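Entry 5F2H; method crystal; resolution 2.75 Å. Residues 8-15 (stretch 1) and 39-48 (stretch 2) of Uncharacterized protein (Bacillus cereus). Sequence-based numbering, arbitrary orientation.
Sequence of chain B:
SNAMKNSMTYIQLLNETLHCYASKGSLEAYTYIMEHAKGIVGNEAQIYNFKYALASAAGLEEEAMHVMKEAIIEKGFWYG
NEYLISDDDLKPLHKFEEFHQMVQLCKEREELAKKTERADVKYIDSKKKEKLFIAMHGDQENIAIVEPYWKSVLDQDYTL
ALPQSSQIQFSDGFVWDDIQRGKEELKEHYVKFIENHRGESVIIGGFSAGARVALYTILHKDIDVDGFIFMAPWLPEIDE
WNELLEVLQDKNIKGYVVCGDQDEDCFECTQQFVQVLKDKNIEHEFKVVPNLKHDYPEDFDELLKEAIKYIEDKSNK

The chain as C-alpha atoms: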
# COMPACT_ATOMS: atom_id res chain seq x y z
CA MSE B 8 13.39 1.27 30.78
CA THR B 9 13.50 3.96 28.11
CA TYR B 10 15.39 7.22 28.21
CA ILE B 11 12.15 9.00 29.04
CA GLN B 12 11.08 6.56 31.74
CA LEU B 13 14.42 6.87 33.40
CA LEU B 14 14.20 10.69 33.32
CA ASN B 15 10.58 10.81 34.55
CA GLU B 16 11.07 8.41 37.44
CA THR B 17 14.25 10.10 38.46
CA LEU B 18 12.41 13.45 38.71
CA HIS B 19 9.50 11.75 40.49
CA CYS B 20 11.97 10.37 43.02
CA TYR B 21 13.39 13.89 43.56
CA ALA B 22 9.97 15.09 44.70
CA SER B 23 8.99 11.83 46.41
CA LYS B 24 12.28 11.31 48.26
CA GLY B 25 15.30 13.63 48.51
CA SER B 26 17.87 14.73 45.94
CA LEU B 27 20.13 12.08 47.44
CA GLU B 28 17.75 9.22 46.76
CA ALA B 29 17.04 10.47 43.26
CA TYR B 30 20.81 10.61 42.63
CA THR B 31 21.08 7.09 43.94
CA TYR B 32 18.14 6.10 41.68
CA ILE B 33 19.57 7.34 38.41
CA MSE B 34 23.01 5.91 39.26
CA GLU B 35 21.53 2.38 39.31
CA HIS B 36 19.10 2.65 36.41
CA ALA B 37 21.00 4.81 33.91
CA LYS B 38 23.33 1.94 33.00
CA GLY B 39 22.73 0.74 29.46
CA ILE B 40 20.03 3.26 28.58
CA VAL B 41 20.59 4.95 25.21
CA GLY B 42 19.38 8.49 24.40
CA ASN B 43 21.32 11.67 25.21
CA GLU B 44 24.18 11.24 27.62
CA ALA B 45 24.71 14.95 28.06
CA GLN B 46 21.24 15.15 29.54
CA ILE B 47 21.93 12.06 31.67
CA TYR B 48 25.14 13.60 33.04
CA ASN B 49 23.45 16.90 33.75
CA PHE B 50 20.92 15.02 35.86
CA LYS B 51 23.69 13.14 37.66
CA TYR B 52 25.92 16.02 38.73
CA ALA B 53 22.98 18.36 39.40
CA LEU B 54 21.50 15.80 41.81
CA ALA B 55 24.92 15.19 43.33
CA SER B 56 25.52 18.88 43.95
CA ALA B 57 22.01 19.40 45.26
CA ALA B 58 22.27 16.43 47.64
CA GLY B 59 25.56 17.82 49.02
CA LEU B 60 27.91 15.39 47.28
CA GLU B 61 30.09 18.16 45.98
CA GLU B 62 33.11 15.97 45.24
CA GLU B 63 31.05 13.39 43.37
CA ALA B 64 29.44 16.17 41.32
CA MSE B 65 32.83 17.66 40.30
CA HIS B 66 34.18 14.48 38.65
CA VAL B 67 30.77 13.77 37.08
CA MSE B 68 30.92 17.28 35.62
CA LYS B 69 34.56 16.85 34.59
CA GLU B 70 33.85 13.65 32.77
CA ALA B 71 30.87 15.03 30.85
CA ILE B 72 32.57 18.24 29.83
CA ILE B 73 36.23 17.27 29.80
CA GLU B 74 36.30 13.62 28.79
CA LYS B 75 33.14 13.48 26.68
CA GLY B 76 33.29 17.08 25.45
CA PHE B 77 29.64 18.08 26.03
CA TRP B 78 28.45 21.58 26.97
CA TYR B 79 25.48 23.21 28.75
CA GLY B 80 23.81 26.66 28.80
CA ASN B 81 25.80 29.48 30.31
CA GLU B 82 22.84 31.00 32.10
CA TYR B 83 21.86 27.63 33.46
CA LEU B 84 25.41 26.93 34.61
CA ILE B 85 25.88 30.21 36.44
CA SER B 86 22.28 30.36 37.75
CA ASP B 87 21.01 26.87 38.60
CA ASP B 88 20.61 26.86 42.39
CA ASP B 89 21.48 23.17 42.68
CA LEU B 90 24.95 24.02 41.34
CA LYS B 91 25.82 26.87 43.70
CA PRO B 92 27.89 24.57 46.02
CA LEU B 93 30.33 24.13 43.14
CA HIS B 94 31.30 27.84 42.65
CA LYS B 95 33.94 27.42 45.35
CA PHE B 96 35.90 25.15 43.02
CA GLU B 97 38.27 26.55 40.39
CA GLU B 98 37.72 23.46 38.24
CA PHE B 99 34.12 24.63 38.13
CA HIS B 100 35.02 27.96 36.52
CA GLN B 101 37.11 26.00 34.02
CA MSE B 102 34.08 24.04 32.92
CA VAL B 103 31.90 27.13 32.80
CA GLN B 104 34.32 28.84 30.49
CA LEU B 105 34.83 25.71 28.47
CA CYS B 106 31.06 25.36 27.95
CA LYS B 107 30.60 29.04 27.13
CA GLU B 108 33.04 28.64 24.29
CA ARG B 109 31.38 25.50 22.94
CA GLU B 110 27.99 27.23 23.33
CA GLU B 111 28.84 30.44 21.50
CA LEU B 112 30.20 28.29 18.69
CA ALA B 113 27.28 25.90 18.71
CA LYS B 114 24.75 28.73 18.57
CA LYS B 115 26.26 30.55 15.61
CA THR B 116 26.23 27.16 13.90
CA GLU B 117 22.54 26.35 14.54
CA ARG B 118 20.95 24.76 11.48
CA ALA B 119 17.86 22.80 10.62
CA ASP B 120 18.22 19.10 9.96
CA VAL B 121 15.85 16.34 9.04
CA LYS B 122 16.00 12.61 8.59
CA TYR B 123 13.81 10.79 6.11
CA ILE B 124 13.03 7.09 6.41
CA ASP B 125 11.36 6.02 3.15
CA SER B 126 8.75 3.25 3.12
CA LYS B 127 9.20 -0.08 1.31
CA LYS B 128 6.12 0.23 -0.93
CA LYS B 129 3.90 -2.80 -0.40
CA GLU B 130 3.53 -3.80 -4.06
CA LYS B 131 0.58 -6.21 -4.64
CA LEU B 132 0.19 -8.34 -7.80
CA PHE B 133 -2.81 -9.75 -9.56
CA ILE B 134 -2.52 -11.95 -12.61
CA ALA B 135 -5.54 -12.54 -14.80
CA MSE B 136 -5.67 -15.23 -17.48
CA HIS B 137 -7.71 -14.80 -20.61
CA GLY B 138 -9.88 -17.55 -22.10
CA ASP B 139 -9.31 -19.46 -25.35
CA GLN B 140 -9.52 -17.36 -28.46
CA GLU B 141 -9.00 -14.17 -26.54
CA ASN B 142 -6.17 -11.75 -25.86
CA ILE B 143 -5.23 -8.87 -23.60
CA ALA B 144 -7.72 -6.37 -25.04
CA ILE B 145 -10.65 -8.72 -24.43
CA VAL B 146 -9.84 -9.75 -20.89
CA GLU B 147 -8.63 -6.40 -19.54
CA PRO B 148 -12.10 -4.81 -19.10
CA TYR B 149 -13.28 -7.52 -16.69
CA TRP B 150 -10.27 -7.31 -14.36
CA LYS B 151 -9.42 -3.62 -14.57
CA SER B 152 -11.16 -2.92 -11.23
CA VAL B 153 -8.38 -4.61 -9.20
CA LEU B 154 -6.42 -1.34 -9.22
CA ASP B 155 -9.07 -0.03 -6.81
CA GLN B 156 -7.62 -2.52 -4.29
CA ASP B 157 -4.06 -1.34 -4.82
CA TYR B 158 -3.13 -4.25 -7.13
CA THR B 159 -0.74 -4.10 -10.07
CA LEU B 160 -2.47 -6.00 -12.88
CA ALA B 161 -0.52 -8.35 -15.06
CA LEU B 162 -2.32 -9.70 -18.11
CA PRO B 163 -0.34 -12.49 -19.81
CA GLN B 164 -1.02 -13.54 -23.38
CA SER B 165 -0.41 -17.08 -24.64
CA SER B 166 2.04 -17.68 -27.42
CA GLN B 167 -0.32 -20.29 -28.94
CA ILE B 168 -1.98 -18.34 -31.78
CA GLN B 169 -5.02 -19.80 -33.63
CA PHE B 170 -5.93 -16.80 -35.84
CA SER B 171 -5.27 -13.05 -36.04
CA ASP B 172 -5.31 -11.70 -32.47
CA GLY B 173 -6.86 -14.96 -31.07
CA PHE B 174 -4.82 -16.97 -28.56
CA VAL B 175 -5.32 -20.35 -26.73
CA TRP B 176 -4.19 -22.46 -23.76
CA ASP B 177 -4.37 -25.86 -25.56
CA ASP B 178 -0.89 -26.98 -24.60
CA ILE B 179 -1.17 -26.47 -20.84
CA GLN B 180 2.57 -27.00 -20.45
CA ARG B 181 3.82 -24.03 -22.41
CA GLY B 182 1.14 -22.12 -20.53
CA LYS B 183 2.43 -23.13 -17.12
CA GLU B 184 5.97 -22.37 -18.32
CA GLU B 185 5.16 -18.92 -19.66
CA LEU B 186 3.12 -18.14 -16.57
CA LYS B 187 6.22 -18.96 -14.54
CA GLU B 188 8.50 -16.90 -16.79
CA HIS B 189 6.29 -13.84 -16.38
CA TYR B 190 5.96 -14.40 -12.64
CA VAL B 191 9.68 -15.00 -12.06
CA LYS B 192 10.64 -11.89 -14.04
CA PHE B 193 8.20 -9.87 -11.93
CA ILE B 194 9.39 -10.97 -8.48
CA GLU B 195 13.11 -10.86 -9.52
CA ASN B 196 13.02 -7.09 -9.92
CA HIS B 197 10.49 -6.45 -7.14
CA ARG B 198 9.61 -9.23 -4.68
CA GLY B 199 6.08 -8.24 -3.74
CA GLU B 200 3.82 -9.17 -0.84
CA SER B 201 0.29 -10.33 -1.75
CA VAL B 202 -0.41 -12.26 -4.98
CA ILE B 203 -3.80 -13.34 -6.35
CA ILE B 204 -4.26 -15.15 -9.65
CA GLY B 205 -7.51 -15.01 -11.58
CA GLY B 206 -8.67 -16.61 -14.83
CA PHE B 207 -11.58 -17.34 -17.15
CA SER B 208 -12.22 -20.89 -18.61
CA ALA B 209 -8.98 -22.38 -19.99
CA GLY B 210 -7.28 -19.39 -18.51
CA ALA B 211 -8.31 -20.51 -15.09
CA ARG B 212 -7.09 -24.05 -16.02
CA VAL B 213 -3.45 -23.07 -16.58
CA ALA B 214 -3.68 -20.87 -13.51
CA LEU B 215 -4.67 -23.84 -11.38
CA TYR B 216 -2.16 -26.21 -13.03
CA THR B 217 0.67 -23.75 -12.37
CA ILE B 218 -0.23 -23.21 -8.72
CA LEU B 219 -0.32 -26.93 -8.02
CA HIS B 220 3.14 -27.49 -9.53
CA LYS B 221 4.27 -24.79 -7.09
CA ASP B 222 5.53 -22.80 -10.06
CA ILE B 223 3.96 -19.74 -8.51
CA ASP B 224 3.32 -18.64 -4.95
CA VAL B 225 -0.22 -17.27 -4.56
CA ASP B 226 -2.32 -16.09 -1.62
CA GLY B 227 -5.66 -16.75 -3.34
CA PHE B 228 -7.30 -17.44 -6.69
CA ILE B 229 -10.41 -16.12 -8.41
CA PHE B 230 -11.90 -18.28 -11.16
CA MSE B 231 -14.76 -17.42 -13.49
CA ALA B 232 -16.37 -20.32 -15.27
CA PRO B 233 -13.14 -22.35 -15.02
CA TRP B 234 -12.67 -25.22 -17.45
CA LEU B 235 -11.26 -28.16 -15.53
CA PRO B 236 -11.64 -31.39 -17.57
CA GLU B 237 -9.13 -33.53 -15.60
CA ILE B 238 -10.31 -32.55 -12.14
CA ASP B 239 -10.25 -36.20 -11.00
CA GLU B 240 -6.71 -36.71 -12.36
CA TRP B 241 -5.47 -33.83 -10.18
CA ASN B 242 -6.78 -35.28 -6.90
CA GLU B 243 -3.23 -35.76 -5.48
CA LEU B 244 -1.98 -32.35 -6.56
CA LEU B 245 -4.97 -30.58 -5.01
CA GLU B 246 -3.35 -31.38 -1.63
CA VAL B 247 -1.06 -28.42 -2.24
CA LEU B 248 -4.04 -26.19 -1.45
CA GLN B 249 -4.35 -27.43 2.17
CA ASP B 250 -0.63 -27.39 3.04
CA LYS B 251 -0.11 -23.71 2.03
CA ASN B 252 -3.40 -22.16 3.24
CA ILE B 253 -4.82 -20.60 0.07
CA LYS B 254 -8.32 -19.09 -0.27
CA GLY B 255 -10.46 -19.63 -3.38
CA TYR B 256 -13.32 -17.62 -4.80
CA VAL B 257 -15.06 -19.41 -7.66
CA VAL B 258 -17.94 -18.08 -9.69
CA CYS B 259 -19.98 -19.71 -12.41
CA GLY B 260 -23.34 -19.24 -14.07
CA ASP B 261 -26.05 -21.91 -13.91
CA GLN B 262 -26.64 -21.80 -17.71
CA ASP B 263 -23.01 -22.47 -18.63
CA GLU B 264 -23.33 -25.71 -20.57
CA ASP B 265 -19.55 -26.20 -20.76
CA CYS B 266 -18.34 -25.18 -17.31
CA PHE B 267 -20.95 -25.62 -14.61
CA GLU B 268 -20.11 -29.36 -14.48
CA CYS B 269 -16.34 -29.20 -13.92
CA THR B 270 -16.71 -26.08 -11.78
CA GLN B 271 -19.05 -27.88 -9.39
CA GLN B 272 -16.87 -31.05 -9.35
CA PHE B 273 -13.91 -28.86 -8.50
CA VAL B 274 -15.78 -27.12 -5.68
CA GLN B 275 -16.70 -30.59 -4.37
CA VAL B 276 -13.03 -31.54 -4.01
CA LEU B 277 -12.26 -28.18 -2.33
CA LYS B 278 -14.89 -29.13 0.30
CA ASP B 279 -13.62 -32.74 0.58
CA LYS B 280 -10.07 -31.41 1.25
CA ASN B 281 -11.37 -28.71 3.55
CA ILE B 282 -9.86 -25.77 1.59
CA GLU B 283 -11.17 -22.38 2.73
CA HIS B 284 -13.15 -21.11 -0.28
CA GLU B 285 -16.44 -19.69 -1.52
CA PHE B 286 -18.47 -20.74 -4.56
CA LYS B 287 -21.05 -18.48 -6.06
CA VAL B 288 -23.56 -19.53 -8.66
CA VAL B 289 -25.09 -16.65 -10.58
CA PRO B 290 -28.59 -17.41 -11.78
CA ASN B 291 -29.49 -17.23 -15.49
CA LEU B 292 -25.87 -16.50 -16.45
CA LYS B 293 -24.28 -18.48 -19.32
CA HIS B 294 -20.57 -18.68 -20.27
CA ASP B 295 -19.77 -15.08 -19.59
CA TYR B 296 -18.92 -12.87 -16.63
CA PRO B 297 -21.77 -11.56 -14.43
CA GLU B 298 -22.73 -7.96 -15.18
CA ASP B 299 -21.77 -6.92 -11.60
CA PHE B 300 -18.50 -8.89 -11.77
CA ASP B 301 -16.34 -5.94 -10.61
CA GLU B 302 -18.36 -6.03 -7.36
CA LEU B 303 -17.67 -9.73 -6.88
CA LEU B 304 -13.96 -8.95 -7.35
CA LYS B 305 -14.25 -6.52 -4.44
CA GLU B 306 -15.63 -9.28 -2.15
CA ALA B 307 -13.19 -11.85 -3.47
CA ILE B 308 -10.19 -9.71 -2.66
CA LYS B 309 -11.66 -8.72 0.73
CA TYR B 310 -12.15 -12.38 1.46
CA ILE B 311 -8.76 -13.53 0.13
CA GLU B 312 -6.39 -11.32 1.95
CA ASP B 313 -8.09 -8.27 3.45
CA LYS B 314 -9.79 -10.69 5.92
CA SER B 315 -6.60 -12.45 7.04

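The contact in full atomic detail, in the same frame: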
# COMPACT_ATOMS: atom_id res chain seq x y z
N MSE B 8 13.55 -0.15 30.34
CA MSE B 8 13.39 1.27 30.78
C MSE B 8 13.94 2.18 29.73
O MSE B 8 15.15 2.15 29.46
CB MSE B 8 14.11 1.58 32.10
CG MSE B 8 13.89 3.01 32.57
SE MSE B 8 14.70 3.44 34.34
CE MSE B 8 13.37 2.59 35.53
N THR B 9 13.07 3.01 29.14
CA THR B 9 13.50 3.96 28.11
C THR B 9 14.15 5.19 28.70
O THR B 9 14.15 5.41 29.91
CB THR B 9 12.32 4.48 27.27
OG1 THR B 9 11.43 5.24 28.11
CG2 THR B 9 11.58 3.33 26.60
N TYR B 10 14.75 5.97 27.82
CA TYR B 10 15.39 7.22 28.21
C TYR B 10 14.38 8.10 28.94
O TYR B 10 14.64 8.60 30.04
CB TYR B 10 15.89 7.89 26.95
CG TYR B 10 16.42 9.28 27.13
CD1 TYR B 10 17.73 9.50 27.51
CD2 TYR B 10 15.63 10.38 26.80
CE1 TYR B 10 18.22 10.78 27.62
CE2 TYR B 10 16.12 11.66 26.91
CZ TYR B 10 17.42 11.85 27.33
OH TYR B 10 17.92 13.12 27.42
N ILE B 11 13.18 8.18 28.41
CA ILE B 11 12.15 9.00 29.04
C ILE B 11 11.66 8.45 30.38
O ILE B 11 11.37 9.22 31.32
CB ILE B 11 10.97 9.24 28.09
CG1 ILE B 11 11.43 10.05 26.89
CG2 ILE B 11 9.86 9.97 28.81
CD1 ILE B 11 10.37 10.16 25.81
N GLN B 12 11.53 7.13 30.48
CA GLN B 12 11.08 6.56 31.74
C GLN B 12 12.12 6.86 32.79
O GLN B 12 11.80 7.37 33.87
CB GLN B 12 10.84 5.08 31.60
CG GLN B 12 9.70 4.77 30.66
CD GLN B 12 9.60 3.32 30.34
OE1 GLN B 12 10.24 2.48 30.97
NE2 GLN B 12 8.79 3.00 29.36
N LEU B 13 13.38 6.59 32.47
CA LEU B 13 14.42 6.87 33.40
C LEU B 13 14.28 8.31 33.88
O LEU B 13 14.15 8.56 35.07
CB LEU B 13 15.80 6.68 32.76
CG LEU B 13 16.96 7.09 33.67
CD1 LEU B 13 17.05 6.21 34.92
CD2 LEU B 13 18.26 7.06 32.91
N LEU B 14 14.30 9.26 32.94
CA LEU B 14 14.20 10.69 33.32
C LEU B 14 12.97 11.04 34.15
O LEU B 14 13.08 11.75 35.15
CB LEU B 14 14.32 11.61 32.09
CG LEU B 14 15.66 11.53 31.34
CD1 LEU B 14 15.62 12.40 30.11
CD2 LEU B 14 16.86 11.93 32.19
N ASN B 15 11.80 10.52 33.78
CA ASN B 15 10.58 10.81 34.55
C ASN B 15 10.62 10.25 35.96
O ASN B 15 10.32 10.95 36.91
CB ASN B 15 9.31 10.36 33.82
CG ASN B 15 9.01 11.21 32.60
OD1 ASN B 15 9.44 12.35 32.50
ND2 ASN B 15 8.20 10.67 31.70
N GLY B 39 23.20 1.39 30.67
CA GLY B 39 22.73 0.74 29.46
C GLY B 39 21.76 1.53 28.62
O GLY B 39 21.68 1.33 27.41
N ILE B 40 21.04 2.44 29.27
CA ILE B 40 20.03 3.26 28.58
C ILE B 40 20.62 4.23 27.56
O ILE B 40 21.47 5.06 27.89
CB ILE B 40 19.12 4.01 29.58
CG1 ILE B 40 18.32 2.99 30.40
CG2 ILE B 40 18.17 4.93 28.84
CD1 ILE B 40 17.42 3.57 31.47
N VAL B 41 20.16 4.10 26.33
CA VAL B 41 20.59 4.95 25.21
C VAL B 41 19.71 6.21 25.18
O VAL B 41 18.64 6.22 25.78
CB VAL B 41 20.43 4.17 23.89
CG1 VAL B 41 19.01 3.67 23.70
CG2 VAL B 41 20.85 5.00 22.68
N GLY B 42 20.18 7.27 24.51
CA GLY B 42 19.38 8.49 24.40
C GLY B 42 20.11 9.80 24.17
O GLY B 42 20.16 10.29 23.04
N ASN B 43 20.56 10.42 25.25
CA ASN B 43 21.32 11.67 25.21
C ASN B 43 22.08 11.65 26.51
O ASN B 43 21.52 11.88 27.57
CB ASN B 43 20.43 12.92 25.10
CG ASN B 43 21.25 14.21 24.99
OD1 ASN B 43 22.33 14.34 25.57
ND2 ASN B 43 20.70 15.19 24.29
N GLU B 44 23.36 11.32 26.43
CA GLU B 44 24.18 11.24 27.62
C GLU B 44 24.33 12.57 28.31
O GLU B 44 24.31 12.64 29.53
CB GLU B 44 25.55 10.67 27.29
CG GLU B 44 25.56 9.24 26.80
CD GLU B 44 26.97 8.73 26.66
OE1 GLU B 44 27.88 9.59 26.61
OE2 GLU B 44 27.19 7.50 26.61
N ALA B 45 24.54 13.61 27.52
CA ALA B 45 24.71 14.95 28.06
C ALA B 45 23.62 15.23 29.07
O ALA B 45 23.89 15.61 30.18
CB ALA B 45 24.68 15.97 26.93
N GLN B 46 22.39 14.96 28.68
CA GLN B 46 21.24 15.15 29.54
C GLN B 46 21.30 14.24 30.75
O GLN B 46 20.90 14.64 31.85
CB GLN B 46 19.98 14.84 28.74
CG GLN B 46 18.65 15.08 29.47
CD GLN B 46 18.43 16.53 29.90
OE1 GLN B 46 19.27 17.13 30.57
NE2 GLN B 46 17.23 17.05 29.62
N ILE B 47 21.79 13.01 30.56
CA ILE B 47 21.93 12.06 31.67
C ILE B 47 22.99 12.56 32.65
O ILE B 47 22.79 12.50 33.87
CB ILE B 47 22.25 10.65 31.18
CG1 ILE B 47 21.06 10.12 30.37
CG2 ILE B 47 22.49 9.71 32.35
CD1 ILE B 47 21.33 8.78 29.72
N TYR B 48 24.11 13.07 32.14
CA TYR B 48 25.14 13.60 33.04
C TYR B 48 24.67 14.82 33.79
O TYR B 48 25.01 14.98 34.96
CB TYR B 48 26.45 13.95 32.32
CG TYR B 48 27.30 12.76 31.94
CD1 TYR B 48 28.13 12.17 32.88
CD2 TYR B 48 27.31 12.26 30.65
CE1 TYR B 48 28.94 11.10 32.55
CE2 TYR B 48 28.11 11.19 30.31
CZ TYR B 48 28.93 10.62 31.26
OH TYR B 48 29.73 9.55 30.94

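The most unusual feature of this contact is that a single tyrosine makes the largest contribution, without a hydrogen bond to the other stretch. Y10, in the first turn of its helix, has 112 Å² covered by stretch 2, more than any other residue here. Its CA-to-CB bond points sideways, but chi1 in the t well (172°) brings the ring nearer to the other stretch, where it lies along a run of backbone and side chains. CB lies 3.4 Å from V41 O, CD1 is 3.7 Å from G42 CA, CE1 is 3.3 Å from N43 N, and OH reaches to 2.9 Å from Q46 CG, a very tight approach to an aliphatic carbon.

G42 is the backbone's answer to that ring. The closest CA pair in this part of the contact, Y10 CA to G42 CA, is 5.7 Å apart, and a CB on G42 would point toward stretch 1 and sit 2.2 Å from Y10 CD1, a clash. The backbone angles of G42 (155/-86) also call for glycine by themselves, so conformation and packing make the same demand.

I40 is the second anchor, with 97 Å² covered and its CA-to-CB bond pointing toward stretch 1. In its m,t rotamer it touches several neighbours: CD1 lies 3.3 Å from M8 O, 3.7 Å from CG of M8, a selenomethionine, and 3.7 Å from L13 CB, while CG2 sits 3.7 Å from Y10 CA. A beta-branched chain suits this place because its CD1 end meets M8 and L13 while CG2 meets Y10.

Further along, the helices run nearly parallel, at 14°, but their axes come no closer than 11.7 Å, a gap bridged by long side chains. I47 CG1 packs 4.0 Å from Y10 CE1, and L14 CD1 lies 4.1 Å from Q46 CG. Q46 thus offers its aliphatic portion to the contact, while its NE2 is hydrogen-bonded elsewhere in the structure.

Both helices begin with a capping residue. T9 OG1 accepts from Q12 N at 3.0 Å, and a weak bond returns from T9 N to Q12 OE1 at 3.4 Å. N43 OD1 accepts from Q46 N at 3.2 Å. Threonine and asparagine suit these positions because their short polar side chains can satisfy a free amide of the first turn. Each cap sits immediately before its helix, and here the Y10 ring spans from one start to the other. The rule to read is compact: two capped helix starts, one large aromatic, a glycine to admit it, and an isoleucine beside it. The two stretches together bury 422 Å².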